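Long-range contacts in TonB-dependent siderophore receptor (Pseudomonas aeruginosa 39016, PDB 5NEC), which probably imports iron-siderophore complexes across the outer membrane of Pseudomonas aeruginosa, with energy supplied through TonB: residues 313-318 / 331-336; 327-332 / 381-386. All blocks are in the same frame, centred on the assembly; numbering follows the deposited sequence.

Overall arrangement
Strand 296-316 comes first in the chain, with residues 313-318 at its C-terminal end. A loop of about ten residues follows, and strand 327-354 runs back. Contact 1 closes this hairpin by pairing 313-318 with 331-336. Contact 2 starts from 327-332, the first residues of the returning strand, and shares Arg-331 and Gln-332 with contact 1. The chain then runs through strands 327-354 and 357-379 before 381-386 comes back against 327-332, so the two contacts cross in chain order rather than nest. Their centres are about 11 Å apart, and the probable hydrogen bond from Asp-317 N to Trp-329 O links them. Together they join a barrel hairpin to the long loop after the next strand.

Contact 1: residues 313-318 / 331-336; sequences WTQPDD and RQNNRV
Trp-313 and Asn-333 form a hydrogen-bonded pair of an antiparallel ladder. Trp-313 N donates to Asn-333 O, and Asn-333 N returns a bond to Trp-313 O, each 2.8 Å and nearly straight. Thr-314 and Gln-332 make the non-hydrogen-bonded pair. At Gln-315 and Arg-331 the ladder is uneven. Gln-315 N to Arg-331 O is 2.8 Å, but the return bond from Arg-331 N to Gln-315 O is weak.

Asn-333 CB makes a CH-pi contact over one face of the Trp-313 six-membered ring, 3.8 Å from its centroid. Chi1 of 76° sets Trp-313 CG between the backbone N and the carbonyl carbon, and the indole lies alongside Asn-333, ring and amide planes 22° apart.

On the face of Trp-313, the polar groups of Gln-315, Arg-331 and Asn-333 link up with Asp-318 from just beyond the strand. Asn-333 ND2 donates to Gln-315 OE1 at 2.7 Å. The bond is straight at hydrogen, yet the donor stands above the carbonyl plane of Gln-315. The other end of this amide, Gln-315 NE2, donates to Asp-318 OD1 at 2.8 Å, using that oxygen's syn lone pair. The amide therefore has a partner at each end, which would fix its rotation.

Asp-318 OD2 completes the linkage with a salt bridge to Arg-331 NE, at 2.7 Å. The oxygen lies in the guanidinium plane but is met from above its own carboxylate plane, with the two planes 84° apart. Arg-331 NH1 turns back to Gln-332 O at 3.0 Å.

The contact joins strands 296-316 and 327-354, a hairpin of the barrel wall. Trp-313 touches Pro-90 of the plug region, and both Trp-313 and Gln-315 touch Tyr-716. On the opposite face Thr-314 OG1 bonds Asp-275, and Asn-334 OD1 reaches Tyr-377 of strand 357-379.

Contact 2: residues 327-332 / 381-386; sequences SVWRRQ and TNTGLG
Trp-329 and Gln-332, near the start of a barrel strand, meet Thr-381 and Thr-383 of a long loop that, by the usual topology of TonB-dependent receptors, is probably extracellular. The loop contains an Asx turn and an ST turn. In the first, Asn-382 OD1 accepts from Gly-384 N at 2.9 Å. In the second, Thr-383 OG1 accepts from Leu-385 N at 3.1 Å, and it also bonds Lys-389.

The indole of Trp-329 carries most of the contact. Its CG is anti to the backbone N (chi1 172°), and the ring beyond reaches the loop. Trp-329 NE1 points to Thr-381 O, which lies near the ring plane at the edge; this hydrogen bond is weak, at 3.3 Å. At the neighbouring ring atom, Trp-329 CD1, Thr-383 CG2 packs obliquely at 3.5 Å. Thr-381 OG1 stands 3.8 Å from Trp-329 CZ2. Both threonine side chains cross the indole at about a right angle. Arg-331 CB, of the same strand, lies over one face, offset toward the rim.

Beyond the tryptophan, Thr-381 CG2 touches Gln-332 CB at 3.6 Å and lies near Arg-330 O.

The loop residues follow strand 357-379, the neighbour of strand 327-354. Arg-330 extends elsewhere, forming a salt bridge with Asp-413. Val-328 and Arg-330 pair through their backbones with Thr-404 and Asn-402, and Thr-383 rests on Cys-403 of strand 403-405.

Contact 1: residues 313-318 / 331-336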
ATOM      1  N   TRP A 313      -9.309 -17.402   9.586  1.00 40.59           N
ATOM      2  CA  TRP A 313      -7.955 -17.549  10.103  1.00 41.55           C
ATOM      3  C   TRP A 313      -7.938 -17.631  11.630  1.00 41.75           C
ATOM      4  O   TRP A 313      -8.957 -17.408  12.290  1.00 39.69           O
ATOM      5  CB  TRP A 313      -7.063 -16.414   9.575  1.00 40.98           C
ATOM      6  CG  TRP A 313      -7.265 -15.088  10.213  1.00 40.47           C
ATOM      7  CD1 TRP A 313      -6.489 -14.540  11.174  1.00 41.54           C
ATOM      8  CD2 TRP A 313      -8.290 -14.133   9.928  1.00 40.80           C
ATOM      9  NE1 TRP A 313      -6.968 -13.301  11.530  1.00 42.49           N
ATOM     10  CE2 TRP A 313      -8.070 -13.016  10.771  1.00 41.99           C
ATOM     11  CE3 TRP A 313      -9.367 -14.096   9.027  1.00 40.91           C
ATOM     12  CZ2 TRP A 313      -8.905 -11.873  10.756  1.00 40.69           C
ATOM     13  CZ3 TRP A 313     -10.187 -12.958   9.016  1.00 40.28           C
ATOM     14  CH2 TRP A 313      -9.953 -11.872   9.881  1.00 39.99           C
ATOM     15  N   THR A 314      -6.760 -17.956  12.168  1.00 41.87           N
ATOM     16  CA  THR A 314      -6.565 -18.172  13.607  1.00 40.37           C
ATOM     17  C   THR A 314      -5.788 -17.017  14.238  1.00 39.56           C
ATOM     18  O   THR A 314      -4.842 -16.507  13.657  1.00 40.22           O
ATOM     19  CB  THR A 314      -5.819 -19.494  13.844  1.00 40.09           C
ATOM     20  OG1 THR A 314      -6.561 -20.578  13.265  1.00 40.15           O
ATOM     21  CG2 THR A 314      -5.587 -19.752  15.340  1.00 38.95           C
ATOM     22  N   GLN A 315      -6.214 -16.597  15.421  1.00 42.57           N
ATOM     23  CA  GLN A 315      -5.463 -15.619  16.233  1.00 43.63           C
ATOM     24  C   GLN A 315      -5.034 -16.295  17.533  1.00 41.58           C
ATOM     25  O   GLN A 315      -5.862 -16.905  18.213  1.00 40.55           O
ATOM     26  CB  GLN A 315      -6.304 -14.402  16.552  1.00 44.68           C
ATOM     27  CG  GLN A 315      -6.959 -13.818  15.326  1.00 47.60           C
ATOM     28  CD  GLN A 315      -7.681 -12.511  15.576  1.00 50.66           C
ATOM     29  OE1 GLN A 315      -8.250 -11.955  14.641  1.00 51.75           O
ATOM     30  NE2 GLN A 315      -7.679 -12.019  16.822  1.00 50.75           N
ATOM     31  N   PRO A 316      -3.752 -16.167  17.889  1.00 42.29           N
ATOM     32  CA  PRO A 316      -3.248 -16.882  19.052  1.00 41.78           C
ATOM     33  C   PRO A 316      -3.668 -16.268  20.383  1.00 41.18           C
ATOM     34  O   PRO A 316      -3.188 -15.205  20.763  1.00 40.59           O
ATOM     35  CB  PRO A 316      -1.735 -16.829  18.856  1.00 42.02           C
ATOM     36  CG  PRO A 316      -1.480 -15.594  18.064  1.00 42.51           C
ATOM     37  CD  PRO A 316      -2.734 -15.263  17.319  1.00 42.66           C
ATOM     38  N   ASP A 317      -4.632 -16.933  21.023  1.00 41.53           N
ATOM     39  CA  ASP A 317      -5.048 -16.737  22.422  1.00 41.38           C
ATOM     40  C   ASP A 317      -5.961 -15.580  22.777  1.00 41.14           C
ATOM     41  O   ASP A 317      -6.537 -15.588  23.866  1.00 40.37           O
ATOM     42  CB  ASP A 317      -3.838 -16.747  23.385  1.00 42.62           C
ATOM     43  CG  ASP A 317      -4.166 -17.402  24.732  1.00 42.91           C
ATOM     44  OD1 ASP A 317      -4.895 -18.418  24.702  1.00 41.36           O
ATOM     45  OD2 ASP A 317      -3.719 -16.902  25.802  1.00 43.10           O
ATOM     46  N   ASP A 318      -6.114 -14.612  21.883  1.00 42.77           N
ATOM     47  CA  ASP A 318      -6.844 -13.353  22.160  1.00 45.22           C
ATOM     48  C   ASP A 318      -6.853 -12.863  23.625  1.00 43.39           C
ATOM     49  O   ASP A 318      -7.902 -12.556  24.192  1.00 41.02           O
ATOM     50  CB  ASP A 318      -8.263 -13.395  21.546  1.00 47.44           C
ATOM     51  CG  ASP A 318      -8.278 -13.034  20.035  1.00 50.55           C
ATOM     52  OD1 ASP A 318      -7.267 -13.237  19.304  1.00 50.25           O
ATOM     53  OD2 ASP A 318      -9.340 -12.549  19.567  1.00 53.41           O
ATOM     54  N   ARG A 331      -8.357 -19.039  18.610  1.00 38.56           N
ATOM     55  CA  ARG A 331      -9.504 -18.220  18.296  1.00 41.13           C
ATOM     56  C   ARG A 331      -9.563 -18.052  16.772  1.00 40.37           C
ATOM     57  O   ARG A 331      -8.550 -17.918  16.052  1.00 38.06           O
ATOM     58  CB  ARG A 331      -9.478 -16.877  19.017  1.00 44.38           C
ATOM     59  CG  ARG A 331      -9.616 -15.625  18.197  1.00 47.81           C
ATOM     60  CD  ARG A 331     -10.998 -15.250  17.716  1.00 49.00           C
ATOM     61  NE  ARG A 331     -11.061 -13.790  17.835  1.00 51.66           N
ATOM     62  CZ  ARG A 331     -11.904 -12.960  17.232  1.00 52.26           C
ATOM     63  NH1 ARG A 331     -12.869 -13.386  16.421  1.00 53.80           N
ATOM     64  NH2 ARG A 331     -11.770 -11.671  17.466  1.00 55.08           N
ATOM     65  N   GLN A 332     -10.786 -18.032  16.319  1.00 38.97           N
ATOM     66  CA  GLN A 332     -11.132 -18.088  14.940  1.00 40.37           C
ATOM     67  C   GLN A 332     -11.629 -16.703  14.587  1.00 40.23           C
ATOM     68  O   GLN A 332     -12.457 -16.144  15.284  1.00 38.65           O
ATOM     69  CB  GLN A 332     -12.210 -19.161  14.828  1.00 42.72           C
ATOM     70  CG  GLN A 332     -13.068 -19.118  13.625  1.00 44.77           C
ATOM     71  CD  GLN A 332     -14.106 -18.032  13.639  1.00 43.18           C
ATOM     72  OE1 GLN A 332     -14.114 -17.221  12.720  1.00 45.58           O
ATOM     73  NE2 GLN A 332     -14.952 -17.977  14.654  1.00 40.91           N
ATOM     74  N   ASN A 333     -11.109 -16.128  13.516  1.00 41.77           N
ATOM     75  CA  ASN A 333     -11.687 -14.903  12.984  1.00 41.63           C
ATOM     76  C   ASN A 333     -11.953 -15.107  11.512  1.00 41.26           C
ATOM     77  O   ASN A 333     -11.317 -15.952  10.863  1.00 39.82           O
ATOM     78  CB  ASN A 333     -10.747 -13.732  13.202  1.00 42.70           C
ATOM     79  CG  ASN A 333     -11.481 -12.399  13.334  1.00 45.13           C
ATOM     80  OD1 ASN A 333     -12.655 -12.255  12.973  1.00 42.82           O
ATOM     81  ND2 ASN A 333     -10.787 -11.416  13.872  1.00 46.90           N
ATOM     82  N   ASN A 334     -12.922 -14.362  10.991  1.00 41.72           N
ATOM     83  CA  ASN A 334     -13.350 -14.559   9.614  1.00 42.73           C
ATOM     84  C   ASN A 334     -14.019 -13.343   9.018  1.00 46.97           C
ATOM     85  O   ASN A 334     -14.482 -12.440   9.727  1.00 44.17           O
ATOM     86  CB  ASN A 334     -14.296 -15.758   9.508  1.00 41.19           C
ATOM     87  CG  ASN A 334     -15.651 -15.482  10.101  1.00 41.65           C
ATOM     88  OD1 ASN A 334     -16.473 -14.797   9.500  1.00 44.11           O
ATOM     89  ND2 ASN A 334     -15.909 -16.032  11.270  1.00 39.11           N
ATOM     90  N   ARG A 335     -14.071 -13.351   7.690  1.00 53.03           N
ATOM     91  CA  ARG A 335     -14.809 -12.354   6.938  1.00 55.79           C
ATOM     92  C   ARG A 335     -15.184 -12.884   5.549  1.00 52.04           C
ATOM     93  O   ARG A 335     -14.359 -13.477   4.845  1.00 47.08           O
ATOM     94  CB  ARG A 335     -14.001 -11.079   6.811  1.00 63.35           C
ATOM     95  CG  ARG A 335     -14.837  -9.916   6.295  1.00 73.82           C
ATOM     96  CD  ARG A 335     -14.180  -8.558   6.476  1.00 81.28           C
ATOM     97  NE  ARG A 335     -12.716  -8.623   6.418  1.00 86.86           N
ATOM     98  CZ  ARG A 335     -11.988  -8.887   5.328  1.00 89.29           C
ATOM     99  NH1 ARG A 335     -12.556  -9.144   4.147  1.00 89.68           N
ATOM    100  NH2 ARG A 335     -10.671  -8.921   5.436  1.00 89.65           N
ATOM    101  N   VAL A 336     -16.453 -12.701   5.201  1.00 49.17           N
ATOM    102  CA  VAL A 336     -16.945 -12.924   3.858  1.00 49.49           C
ATOM    103  C   VAL A 336     -17.486 -11.597   3.360  1.00 49.57           C
ATOM    104  O   VAL A 336     -18.339 -10.990   4.002  1.00 50.22           O
ATOM    105  CB  VAL A 336     -18.026 -14.000   3.800  1.00 47.52           C
ATOM    106  CG1 VAL A 336     -18.487 -14.185   2.365  1.00 46.96           C
ATOM    107  CG2 VAL A 336     -17.477 -15.304   4.395  1.00 47.99           C
TER

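Contact 2: residues 327-332 / 381-386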
ATOM      1  N   SER A 327      -0.018 -22.706  27.019  1.00 40.86           N
ATOM      2  CA  SER A 327      -0.997 -23.073  25.987  1.00 39.98           C
ATOM      3  C   SER A 327      -1.621 -21.874  25.258  1.00 38.70           C
ATOM      4  O   SER A 327      -1.490 -20.714  25.669  1.00 38.99           O
ATOM      5  CB  SER A 327      -2.089 -23.945  26.590  1.00 40.13           C
ATOM      6  OG  SER A 327      -2.895 -23.199  27.456  1.00 39.86           O
ATOM      7  N   VAL A 328      -2.296 -22.176  24.154  1.00 38.32           N
ATOM      8  CA  VAL A 328      -2.869 -21.157  23.257  1.00 37.76           C
ATOM      9  C   VAL A 328      -4.262 -21.579  22.795  1.00 35.62           C
ATOM     10  O   VAL A 328      -4.406 -22.640  22.188  1.00 36.60           O
ATOM     11  CB  VAL A 328      -1.978 -20.968  22.009  1.00 37.99           C
ATOM     12  CG1 VAL A 328      -2.639 -20.042  20.998  1.00 38.69           C
ATOM     13  CG2 VAL A 328      -0.592 -20.447  22.396  1.00 38.43           C
ATOM     14  N   TRP A 329      -5.260 -20.735  23.036  1.00 32.98           N
ATOM     15  CA  TRP A 329      -6.581 -20.919  22.429  1.00 33.63           C
ATOM     16  C   TRP A 329      -6.553 -20.466  20.950  1.00 33.22           C
ATOM     17  O   TRP A 329      -6.148 -19.340  20.652  1.00 32.74           O
ATOM     18  CB  TRP A 329      -7.625 -20.129  23.206  1.00 34.07           C
ATOM     19  CG  TRP A 329      -8.964 -20.077  22.593  1.00 33.90           C
ATOM     20  CD1 TRP A 329      -9.674 -21.117  22.105  1.00 34.28           C
ATOM     21  CD2 TRP A 329      -9.774 -18.912  22.423  1.00 34.38           C
ATOM     22  NE1 TRP A 329     -10.905 -20.677  21.643  1.00 35.89           N
ATOM     23  CE2 TRP A 329     -10.984 -19.322  21.821  1.00 34.79           C
ATOM     24  CE3 TRP A 329      -9.596 -17.558  22.722  1.00 35.40           C
ATOM     25  CZ2 TRP A 329     -12.009 -18.430  21.500  1.00 34.16           C
ATOM     26  CZ3 TRP A 329     -10.628 -16.663  22.425  1.00 35.20           C
ATOM     27  CH2 TRP A 329     -11.822 -17.114  21.814  1.00 35.08           C
ATOM     28  N   ARG A 330      -6.942 -21.359  20.045  1.00 33.95           N
ATOM     29  CA  ARG A 330      -7.038 -21.040  18.610  1.00 35.84           C
ATOM     30  C   ARG A 330      -8.344 -20.324  18.315  1.00 36.38           C
ATOM     31  O   ARG A 330      -9.314 -20.910  17.865  1.00 37.76           O
ATOM     32  CB  ARG A 330      -6.922 -22.283  17.752  1.00 35.34           C
ATOM     33  CG  ARG A 330      -5.513 -22.830  17.732  1.00 36.28           C
ATOM     34  CD  ARG A 330      -5.521 -24.184  17.058  1.00 36.36           C
ATOM     35  NE  ARG A 330      -4.196 -24.708  16.753  1.00 35.11           N
ATOM     36  CZ  ARG A 330      -3.860 -26.001  16.786  1.00 34.89           C
ATOM     37  NH1 ARG A 330      -4.734 -26.934  17.161  1.00 35.76           N
ATOM     38  NH2 ARG A 330      -2.620 -26.369  16.481  1.00 34.53           N
ATOM     39  N   ARG A 331      -8.357 -19.039  18.610  1.00 38.56           N
ATOM     40  CA  ARG A 331      -9.504 -18.220  18.296  1.00 41.13           C
ATOM     41  C   ARG A 331      -9.563 -18.052  16.772  1.00 40.37           C
ATOM     42  O   ARG A 331      -8.550 -17.918  16.052  1.00 38.06           O
ATOM     43  CB  ARG A 331      -9.478 -16.877  19.017  1.00 44.38           C
ATOM     44  CG  ARG A 331      -9.616 -15.625  18.197  1.00 47.81           C
ATOM     45  CD  ARG A 331     -10.998 -15.250  17.716  1.00 49.00           C
ATOM     46  NE  ARG A 331     -11.061 -13.790  17.835  1.00 51.66           N
ATOM     47  CZ  ARG A 331     -11.904 -12.960  17.232  1.00 52.26           C
ATOM     48  NH1 ARG A 331     -12.869 -13.386  16.421  1.00 53.80           N
ATOM     49  NH2 ARG A 331     -11.770 -11.671  17.466  1.00 55.08           N
ATOM     50  N   GLN A 332     -10.786 -18.032  16.319  1.00 38.97           N
ATOM     51  CA  GLN A 332     -11.132 -18.088  14.940  1.00 40.37           C
ATOM     52  C   GLN A 332     -11.629 -16.703  14.587  1.00 40.23           C
ATOM     53  O   GLN A 332     -12.457 -16.144  15.284  1.00 38.65           O
ATOM     54  CB  GLN A 332     -12.210 -19.161  14.828  1.00 42.72           C
ATOM     55  CG  GLN A 332     -13.068 -19.118  13.625  1.00 44.77           C
ATOM     56  CD  GLN A 332     -14.106 -18.032  13.639  1.00 43.18           C
ATOM     57  OE1 GLN A 332     -14.114 -17.221  12.720  1.00 45.58           O
ATOM     58  NE2 GLN A 332     -14.952 -17.977  14.654  1.00 40.91           N
ATOM     59  N   THR A 381     -15.474 -23.043  18.429  1.00 42.71           N
ATOM     60  CA  THR A 381     -14.136 -23.129  19.008  1.00 42.53           C
ATOM     61  C   THR A 381     -14.106 -23.411  20.542  1.00 42.68           C
ATOM     62  O   THR A 381     -13.123 -23.104  21.219  1.00 43.36           O
ATOM     63  CB  THR A 381     -13.354 -21.845  18.720  1.00 40.90           C
ATOM     64  OG1 THR A 381     -14.082 -20.743  19.252  1.00 39.91           O
ATOM     65  CG2 THR A 381     -13.129 -21.675  17.194  1.00 41.53           C
ATOM     66  N   ASN A 382     -15.162 -24.020  21.068  1.00 41.91           N
ATOM     67  CA  ASN A 382     -15.303 -24.253  22.499  1.00 43.13           C
ATOM     68  C   ASN A 382     -14.204 -25.200  22.993  1.00 43.33           C
ATOM     69  O   ASN A 382     -14.088 -26.320  22.495  1.00 42.19           O
ATOM     70  CB  ASN A 382     -16.674 -24.870  22.767  1.00 44.18           C
ATOM     71  CG  ASN A 382     -17.014 -24.979  24.244  1.00 45.15           C
ATOM     72  OD1 ASN A 382     -16.172 -24.904  25.128  1.00 47.78           O
ATOM     73  ND2 ASN A 382     -18.289 -25.140  24.513  1.00 48.14           N
ATOM     74  N   THR A 383     -13.415 -24.748  23.973  1.00 42.93           N
ATOM     75  CA  THR A 383     -12.302 -25.553  24.506  1.00 43.44           C
ATOM     76  C   THR A 383     -12.729 -26.625  25.499  1.00 41.65           C
ATOM     77  O   THR A 383     -11.960 -27.536  25.774  1.00 41.48           O
ATOM     78  CB  THR A 383     -11.253 -24.692  25.227  1.00 43.32           C
ATOM     79  OG1 THR A 383     -11.838 -24.092  26.394  1.00 43.11           O
ATOM     80  CG2 THR A 383     -10.681 -23.626  24.297  1.00 43.10           C
ATOM     81  N   GLY A 384     -13.938 -26.500  26.028  1.00 42.26           N
ATOM     82  CA  GLY A 384     -14.424 -27.368  27.094  1.00 44.18           C
ATOM     83  C   GLY A 384     -14.227 -26.754  28.474  1.00 44.72           C
ATOM     84  O   GLY A 384     -14.819 -27.235  29.415  1.00 45.50           O
ATOM     85  N   LEU A 385     -13.410 -25.699  28.584  1.00 45.39           N
ATOM     86  CA  LEU A 385     -13.143 -24.990  29.838  1.00 44.55           C
ATOM     87  C   LEU A 385     -13.408 -23.477  29.690  1.00 45.41           C
ATOM     88  O   LEU A 385     -12.604 -22.751  29.115  1.00 44.71           O
ATOM     89  CB  LEU A 385     -11.689 -25.226  30.247  1.00 44.46           C
ATOM     90  CG  LEU A 385     -11.182 -24.537  31.518  1.00 45.23           C
ATOM     91  CD1 LEU A 385     -11.948 -25.073  32.713  1.00 46.32           C
ATOM     92  CD2 LEU A 385      -9.705 -24.754  31.692  1.00 44.88           C
ATOM     93  N   GLY A 386     -14.545 -23.005  30.205  1.00 45.62           N
ATOM     94  CA  GLY A 386     -14.978 -21.609  30.051  1.00 44.57           C
ATOM     95  C   GLY A 386     -14.934 -21.062  28.625  1.00 43.56           C
ATOM     96  O   GLY A 386     -14.576 -19.896  28.444  1.00 44.04           O
TER